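Receptor-like protein kinase ANXUR1 (Arabidopsis thaliana, PDB 6FIG) probably senses extracellular signals during plant reproduction through its malectin-like ectodomain and relays them by serine/threonine phosphorylation. Local coordinates at residues 235-238 and 239-242; 243-247 and 248-252; 335-338 and 339-342. All blocks are in the same frame, centred on the assembly; numbering follows the deposited sequence.

Contact 1 (235-238 and 239-242); sequences INYQ and NMPV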
loop_
_atom_site.group_PDB
_atom_site.type_symbol
_atom_site.label_atom_id
_atom_site.label_comp_id
_atom_site.label_asym_id
_atom_site.label_seq_id
_atom_site.Cartn_x
_atom_site.Cartn_y
_atom_site.Cartn_z
ATOM N N ILE A 235 18.278 -1.545 -11.280
ATOM C CA ILE A 235 18.616 -2.589 -10.332
ATOM C C ILE A 235 17.891 -3.843 -10.796
ATOM O O ILE A 235 16.659 -3.870 -10.877
ATOM C CB ILE A 235 18.202 -2.225 -8.890
ATOM C CG1 ILE A 235 18.830 -0.873 -8.459
ATOM C CG2 ILE A 235 18.578 -3.354 -7.927
ATOM C CD1 ILE A 235 20.352 -0.802 -8.553
ATOM N N ASN A 236 18.661 -4.881 -11.065
ATOM C CA ASN A 236 18.165 -6.133 -11.593
ATOM C C ASN A 236 18.047 -7.191 -10.494
ATOM O O ASN A 236 18.973 -7.951 -10.232
ATOM C CB ASN A 236 19.124 -6.594 -12.696
ATOM C CG ASN A 236 18.719 -7.900 -13.314
ATOM O OD1 ASN A 236 17.587 -8.350 -13.149
ATOM N ND2 ASN A 236 19.665 -8.526 -14.045
ATOM N N TYR A 237 16.891 -7.246 -9.843
ATOM C CA TYR A 237 16.730 -8.114 -8.678
ATOM C C TYR A 237 16.859 -9.632 -8.926
ATOM O O TYR A 237 17.163 -10.366 -8.000
ATOM C CB TYR A 237 15.377 -7.841 -7.989
ATOM C CG TYR A 237 15.343 -6.590 -7.124
ATOM C CD1 TYR A 237 15.235 -5.327 -7.689
ATOM C CD2 TYR A 237 15.374 -6.679 -5.739
ATOM C CE1 TYR A 237 15.198 -4.189 -6.895
ATOM C CE2 TYR A 237 15.328 -5.541 -4.928
ATOM C CZ TYR A 237 15.210 -4.302 -5.520
ATOM O OH TYR A 237 15.153 -3.187 -4.722
ATOM N N GLN A 238 16.560 -10.095 -10.138
ATOM C CA GLN A 238 16.508 -11.545 -10.442
ATOM C C GLN A 238 15.526 -12.267 -9.492
ATOM O O GLN A 238 14.367 -11.896 -9.460
ATOM C CB GLN A 238 17.910 -12.176 -10.454
ATOM C CG GLN A 238 18.803 -11.658 -11.554
ATOM C CD GLN A 238 20.099 -12.471 -11.688
ATOM O OE1 GLN A 238 20.679 -12.933 -10.688
ATOM N NE2 GLN A 238 20.556 -12.637 -12.920
ATOM N N ASN A 239 15.969 -13.255 -8.704
ATOM C CA ASN A 239 15.055 -13.962 -7.806
ATOM C C ASN A 239 15.146 -13.461 -6.369
ATOM O O ASN A 239 14.478 -14.018 -5.503
ATOM C CB ASN A 239 15.259 -15.485 -7.841
ATOM C CG ASN A 239 14.996 -16.084 -9.210
ATOM O OD1 ASN A 239 14.000 -15.772 -9.854
ATOM N ND2 ASN A 239 15.881 -16.963 -9.647
ATOM N N MET A 240 15.923 -12.411 -6.100
ATOM C CA MET A 240 15.863 -11.786 -4.770
ATOM C C MET A 240 14.561 -11.000 -4.612
ATOM O O MET A 240 14.226 -10.183 -5.476
ATOM C CB MET A 240 17.012 -10.825 -4.527
ATOM C CG MET A 240 17.116 -10.450 -3.060
ATOM S SD MET A 240 18.401 -9.277 -2.640
ATOM C CE MET A 240 17.683 -7.685 -3.079
ATOM N N PRO A 241 13.822 -11.220 -3.502
ATOM C CA PRO A 241 12.575 -10.486 -3.351
ATOM C C PRO A 241 12.775 -8.980 -3.270
ATOM O O PRO A 241 13.655 -8.514 -2.564
ATOM C CB PRO A 241 12.002 -11.018 -2.018
ATOM C CG PRO A 241 12.609 -12.382 -1.894
ATOM C CD PRO A 241 13.991 -12.235 -2.441
ATOM N N VAL A 242 11.930 -8.225 -3.976
ATOM C CA VAL A 242 12.025 -6.765 -3.910
ATOM C C VAL A 242 11.736 -6.239 -2.512
ATOM O O VAL A 242 12.227 -5.182 -2.155
ATOM C CB VAL A 242 11.155 -6.011 -4.971
ATOM C CG1 VAL A 242 11.570 -6.422 -6.377
ATOM C CG2 VAL A 242 9.688 -6.164 -4.737
HETATM O O HOH W 1 12.559 -10.582 -7.462
#
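Gln238 and Met240 share one water across the turn: it donates to Met240 O at 2.6 Å and to Gln238 O at 3.0 Å. Beside it the backbone closes directly, with Met240 N giving its hydrogen to Tyr237 O at 3.1 Å and an N-H...O angle of 148°; the donor sits above the carbonyl plane. This is a type II' beta turn from Tyr237 to Met240, and Gln238 takes the positive phi (56°) that its second position needs.

The side chains meet on the tyrosine ring. Val242 covers one face of the ring in a CH-pi contact, its CG1 lying 3.8 Å from the centroid of the Tyr237 ring and almost straight above it. Met240 reaches the same ring obliquely: its chain runs out extended, then bends at the sulfur (chi3 80°), which brings CE to 3.7 Å from Tyr237 CD2. The phenol end is held beyond the turn, where Tyr237 OH hydrogen-bonds Ala245 O. Pro327 also packs on both Tyr237 and Met240, while Pro241 and Val242 lie against Asp134 of the second subunit.

The loop before helix 247-250 is thus folded back by backbone and water bonds, and its tyrosine is fixed at both ends, by the turn at its root and by Ala245 O at its hydroxyl, with apolar groups steadying the ring between.

Contact 2 (243-247 and 248-252); sequences SIAPA and DIYKT. With CA (calcium ion), chain H.
Pro246 and Ile249 are joined by a backbone bond: Ile249 N donates to Pro246 O at 3.0 Å, the N-H...O angle being 141° and the donor standing above the carbonyl plane. Ala247 O follows with two weak bonds, from Tyr250 N and Lys251 N, so the short helix 247-250 is little more than one turn, held loosely.

Side-chain packing adds to this. The proline ring makes apolar contact with the isoleucine at an oblique angle, Pro246 CD coming within 3.9 Å of Ile249 CG1. Tyr250 swings its ring back along the preceding loop: in a second apolar contact Ala245 CB lies 3.8 Å from Tyr250 CE2, Ala245 O is at the ring edge near its plane, and Ile244 CG2 comes to 3.6 Å from Tyr250 OH. That buried hydroxyl is satisfied by His285 ND1, which ties the end of the ring to strand 278-287. Lys251 stretches out fully extended past Ala247, its CG 3.5 Å from Ala247 O.

Metal coordination makes up the rest. The calcium ion is bound by Ile249 O at 2.5 Å and is chelated by Thr252, through O and OG1, each at 2.4 Å. Thr252 chi1 of 56° places OG1 between the backbone N and the carbonyl carbon, on the metal side. Asn192 OD1, Val193 O and Asn365 O complete the six protein ligands.

Helix 247-250 passes through Lys251 into strand 252-255, and the calcium pins that junction to Asn192 and Val193, at and just after the end of strand 185-192, and to Asn365 of strand 363-372. Strands 278-287 and 327-336 pack against Ile244 and Tyr250.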
loop_
_atom_site.group_PDB
_atom_site.type_symbol
_atom_site.label_atom_id
_atom_site.label_comp_id
_atom_site.label_asym_id
_atom_site.label_seq_id
_atom_site.Cartn_x
_atom_site.Cartn_y
_atom_site.Cartn_z
ATOM N N SER A 243 10.973 -6.998 -1.703
ATOM C CA SER A 243 10.724 -6.642 -0.308
ATOM C C SER A 243 11.965 -6.582 0.565
ATOM O O SER A 243 11.927 -5.994 1.651
ATOM C CB SER A 243 9.743 -7.619 0.364
ATOM O OG SER A 243 8.505 -7.615 -0.286
ATOM N N ILE A 244 13.087 -7.188 0.123
ATOM C CA ILE A 244 14.303 -7.138 0.914
ATOM C C ILE A 244 14.732 -5.695 1.170
ATOM O O ILE A 244 15.039 -5.324 2.289
ATOM C CB ILE A 244 15.438 -7.969 0.266
ATOM C CG1 ILE A 244 15.154 -9.478 0.438
ATOM C CG2 ILE A 244 16.790 -7.592 0.798
ATOM C CD1 ILE A 244 15.319 -10.012 1.858
ATOM N N ALA A 245 14.719 -4.879 0.120
ATOM C CA ALA A 245 15.104 -3.461 0.253
ATOM C C ALA A 245 14.742 -2.756 -1.046
ATOM O O ALA A 245 14.793 -3.369 -2.110
ATOM C CB ALA A 245 16.589 -3.322 0.509
ATOM N N PRO A 246 14.379 -1.474 -0.965
ATOM C CA PRO A 246 14.012 -0.744 -2.156
ATOM C C PRO A 246 15.187 -0.419 -3.062
ATOM O O PRO A 246 16.362 -0.392 -2.636
ATOM C CB PRO A 246 13.386 0.546 -1.601
ATOM C CG PRO A 246 14.023 0.724 -0.288
ATOM C CD PRO A 246 14.252 -0.655 0.246
ATOM N N ALA A 247 14.871 -0.181 -4.324
ATOM C CA ALA A 247 15.911 -0.002 -5.347
ATOM C C ALA A 247 16.884 1.113 -5.008
ATOM O O ALA A 247 18.087 1.001 -5.285
ATOM C CB ALA A 247 15.298 0.246 -6.706
ATOM N N ASP A 248 16.384 2.175 -4.383
ATOM C CA ASP A 248 17.240 3.306 -4.048
ATOM C C ASP A 248 18.371 2.976 -3.084
ATOM O O ASP A 248 19.418 3.636 -3.158
ATOM C CB ASP A 248 16.425 4.519 -3.582
ATOM C CG ASP A 248 15.877 5.356 -4.767
ATOM O OD1 ASP A 248 16.269 5.171 -5.947
ATOM O OD2 ASP A 248 15.042 6.237 -4.534
ATOM N N ILE A 249 18.216 1.962 -2.224
ATOM C CA ILE A 249 19.318 1.513 -1.378
ATOM C C ILE A 249 20.503 1.101 -2.252
ATOM O O ILE A 249 21.659 1.496 -1.991
ATOM C CB ILE A 249 18.897 0.297 -0.502
ATOM C CG1 ILE A 249 17.886 0.756 0.555
ATOM C CG2 ILE A 249 20.093 -0.439 0.102
ATOM C CD1 ILE A 249 18.439 1.712 1.580
ATOM N N TYR A 250 20.203 0.323 -3.281
ATOM C CA TYR A 250 21.230 -0.272 -4.140
ATOM C C TYR A 250 21.847 0.724 -5.115
ATOM O O TYR A 250 22.940 0.469 -5.626
ATOM C CB TYR A 250 20.644 -1.499 -4.840
ATOM C CG TYR A 250 20.207 -2.549 -3.855
ATOM C CD1 TYR A 250 21.129 -3.200 -3.051
ATOM C CD2 TYR A 250 18.866 -2.854 -3.675
ATOM C CE1 TYR A 250 20.741 -4.152 -2.139
ATOM C CE2 TYR A 250 18.464 -3.819 -2.764
ATOM C CZ TYR A 250 19.395 -4.434 -1.967
ATOM O OH TYR A 250 19.019 -5.389 -1.057
ATOM N N LYS A 251 21.193 1.867 -5.340
ATOM C CA LYS A 251 21.718 2.892 -6.262
ATOM C C LYS A 251 22.706 3.881 -5.632
ATOM O O LYS A 251 23.219 4.780 -6.324
ATOM C CB LYS A 251 20.562 3.667 -6.919
ATOM C CG LYS A 251 19.718 2.794 -7.819
ATOM C CD LYS A 251 18.494 3.530 -8.366
ATOM C CE LYS A 251 17.594 2.558 -9.118
ATOM N NZ LYS A 251 16.320 3.178 -9.615
ATOM N N THR A 252 22.960 3.753 -4.330
ATOM C CA THR A 252 23.985 4.537 -3.672
ATOM C C THR A 252 24.855 3.642 -2.812
ATOM O O THR A 252 24.404 2.625 -2.293
ATOM C CB THR A 252 23.416 5.644 -2.781
ATOM O OG1 THR A 252 22.534 5.055 -1.825
ATOM C CG2 THR A 252 22.684 6.708 -3.620
HETATM CA CA CA H . 22.859 3.044 -0.492
#

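Contact 3 (335-338 and 339-342); sequences YVDA and NNGG. With FUC (alpha-L-fucopyranose), chain E; NAG (2-acetamido-2-deoxy-beta-D-glucopyranose), chain B; NAG (2-acetamido-2-deoxy-beta-D-glucopyranose), chain C.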
loop_
_atom_site.group_PDB
_atom_site.type_symbol
_atom_site.label_atom_id
_atom_site.label_comp_id
_atom_site.label_asym_id
_atom_site.label_seq_id
_atom_site.Cartn_x
_atom_site.Cartn_y
_atom_site.Cartn_z
ATOM N N TYR A 335 27.429 -12.738 18.685
ATOM C CA TYR A 335 27.008 -12.615 20.072
ATOM C C TYR A 335 27.813 -11.511 20.724
ATOM O O TYR A 335 29.051 -11.514 20.645
ATOM C CB TYR A 335 27.185 -13.919 20.848
ATOM C CG TYR A 335 26.690 -13.815 22.279
ATOM C CD1 TYR A 335 25.335 -13.621 22.556
ATOM C CD2 TYR A 335 27.565 -13.887 23.356
ATOM C CE1 TYR A 335 24.888 -13.503 23.849
ATOM C CE2 TYR A 335 27.115 -13.780 24.659
ATOM C CZ TYR A 335 25.763 -13.591 24.898
ATOM O OH TYR A 335 25.298 -13.483 26.186
ATOM N N VAL A 336 27.136 -10.560 21.346
ATOM C CA VAL A 336 27.792 -9.503 22.095
ATOM C C VAL A 336 27.738 -9.834 23.564
ATOM O O VAL A 336 26.679 -9.775 24.173
ATOM C CB VAL A 336 27.166 -8.135 21.818
ATOM C CG1 VAL A 336 27.827 -7.059 22.696
ATOM C CG2 VAL A 336 27.280 -7.832 20.341
ATOM N N ASP A 337 28.917 -10.134 24.114
ATOM C CA ASP A 337 29.080 -10.740 25.438
ATOM C C ASP A 337 29.087 -9.659 26.497
ATOM O O ASP A 337 29.441 -8.502 26.229
ATOM C CB ASP A 337 30.408 -11.521 25.502
ATOM C CG ASP A 337 30.508 -12.427 26.722
ATOM O OD1 ASP A 337 31.129 -12.025 27.734
ATOM O OD2 ASP A 337 29.979 -13.549 26.679
ATOM N N ALA A 338 28.724 -10.061 27.711
ATOM C CA ALA A 338 28.655 -9.163 28.857
ATOM C C ALA A 338 29.974 -8.419 29.177
ATOM O O ALA A 338 29.925 -7.326 29.735
ATOM C CB ALA A 338 28.168 -9.934 30.069
ATOM N N ASN A 339 31.130 -8.990 28.823
ATOM C CA ASN A 339 32.419 -8.244 28.908
ATOM C C ASN A 339 32.907 -7.739 27.544
ATOM O O ASN A 339 32.818 -6.538 27.261
ATOM C CB ASN A 339 33.519 -8.998 29.697
ATOM C CG ASN A 339 33.603 -10.480 29.374
ATOM O OD1 ASN A 339 33.703 -10.867 28.210
ATOM N ND2 ASN A 339 33.595 -11.318 30.414
ATOM N N ASN A 340 33.382 -8.648 26.695
ATOM C CA ASN A 340 33.909 -8.284 25.364
ATOM C C ASN A 340 32.771 -7.948 24.378
ATOM O O ASN A 340 31.697 -8.552 24.432
ATOM C CB ASN A 340 34.830 -9.390 24.811
ATOM C CG ASN A 340 34.098 -10.699 24.542
ATOM O OD1 ASN A 340 33.398 -10.844 23.534
ATOM N ND2 ASN A 340 34.265 -11.664 25.448
ATOM N N GLY A 341 33.014 -6.991 23.481
ATOM C CA GLY A 341 31.950 -6.391 22.659
ATOM C C GLY A 341 31.482 -5.088 23.292
ATOM O O GLY A 341 31.424 -4.059 22.620
ATOM N N GLY A 342 31.124 -5.143 24.579
ATOM C CA GLY A 342 30.986 -3.944 25.435
ATOM C C GLY A 342 29.973 -2.892 25.004
ATOM O O GLY A 342 30.283 -1.698 24.956
HETATM C C1 FUC E . 28.285 -14.821 31.201
HETATM C C2 FUC E . 29.319 -14.923 30.080
HETATM C C3 FUC E . 30.489 -13.981 30.346
HETATM C C4 FUC E . 31.101 -14.241 31.717
HETATM C C5 FUC E . 29.999 -14.164 32.769
HETATM C C6 FUC E . 30.476 -14.477 34.178
HETATM O O2 FUC E . 28.674 -14.600 28.862
HETATM O O3 FUC E . 31.452 -14.107 29.284
HETATM O O4 FUC E . 31.707 -15.536 31.794
HETATM O O5 FUC E . 28.971 -15.096 32.415
HETATM C C1 NAG B . 26.871 -10.814 34.868
HETATM C C2 NAG B . 27.143 -10.895 36.359
HETATM C C3 NAG B . 28.115 -9.808 36.759
HETATM C C4 NAG B . 29.382 -9.892 35.922
HETATM C C5 NAG B . 29.098 -9.941 34.431
HETATM C C6 NAG B . 30.435 -10.257 33.744
HETATM C C7 NAG B . 25.371 -11.658 37.896
HETATM C C8 NAG B . 24.032 -11.284 38.460
HETATM N N2 NAG B . 25.874 -10.758 37.054
HETATM O O3 NAG B . 28.448 -9.985 38.127
HETATM O O4 NAG B . 30.208 -8.752 36.193
HETATM O O5 NAG B . 28.085 -10.915 34.122
HETATM O O6 NAG B . 30.221 -10.463 32.366
HETATM O O7 NAG B . 25.929 -12.696 38.221
HETATM C C1 NAG C . 24.480 -10.837 30.864
HETATM C C2 NAG C . 23.514 -10.645 32.036
HETATM C C3 NAG C . 24.274 -10.612 33.350
HETATM C C4 NAG C . 25.141 -11.864 33.448
HETATM C C5 NAG C . 26.005 -12.066 32.191
HETATM C C6 NAG C . 26.729 -13.400 32.242
HETATM C C7 NAG C . 21.515 -9.300 31.520
HETATM C C8 NAG C . 21.012 -7.879 31.431
HETATM N N2 NAG C . 22.800 -9.398 31.883
HETATM O O3 NAG C . 23.386 -10.548 34.472
HETATM O O4 NAG C . 25.945 -11.892 34.639
HETATM O O5 NAG C . 25.177 -12.064 31.041
HETATM O O6 NAG C . 27.652 -13.526 31.142
HETATM O O7 NAG C . 20.781 -10.267 31.288
#
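Asp337 and Asn339 carry their side chains side by side and pointing the same way, with the carboxylate and amide planes turned 37° from each other. Asp337 OD1 and Asn339 OD1, two acceptors 2.9 Å apart, each take a backbone N-H instead. The aspartate folds over the turn to accept from the backbone two residues on: Asn339 N to Asp337 OD1 is 3.2 Å and straight (179°), an Asx turn. It approaches on the anti side of the carboxylate, somewhat out of its plane. CG stands opposite the backbone N (chi1 -167°), which also presents both oxygens to the fucose. FUC O3 donates to Asp337 OD1 at 2.6 Å, and FUC O2 to Asp337 OD2 at 2.8 Å, a two-pronged grip on the sugar.

Asn339 uses its side-chain oxygen on the next residue: Asn340 N meets a lone pair of Asn339 OD1 at 2.7 Å, in the carbonyl plane. Asn340 leans over the aspartate, OD1 lying 3.6 Å from Asp337 CB, while the backbone bond from Asp337 N to Asn340 O is weak. On the sugar side Ala338 CB packs against both N-acetylglucosamines of this core-fucosylated glycan, probably carried by Asn277.

The turn comes after strand 327-336 and leads toward strand 344-351. At its base Val336 sets CG1 near Gly341 CA, 4.2 Å away, and bonds through its backbone to Asn277 and Phe278, where strand 278-287 begins alongside.

Followed from the N terminus, the contacts come in series; none nests in or crosses another. Contact 1 makes a tight turn within the loop that follows strand 225-228. Contact 2 takes over at the next residue, carrying the chain through a short helix into strand 252-255 and its calcium site. These two touch, phenol to carbonyl, and both reach the second subunit. Contact 3 stands apart, its centre about 31 Å from that of contact 2 and on the opposite side of the chain's centre; it turns the chain between strands 327-336 and 344-351, beside a glycan. Strand 327-336 connects them: its start packs on contacts 1 and 2, its end opens contact 3.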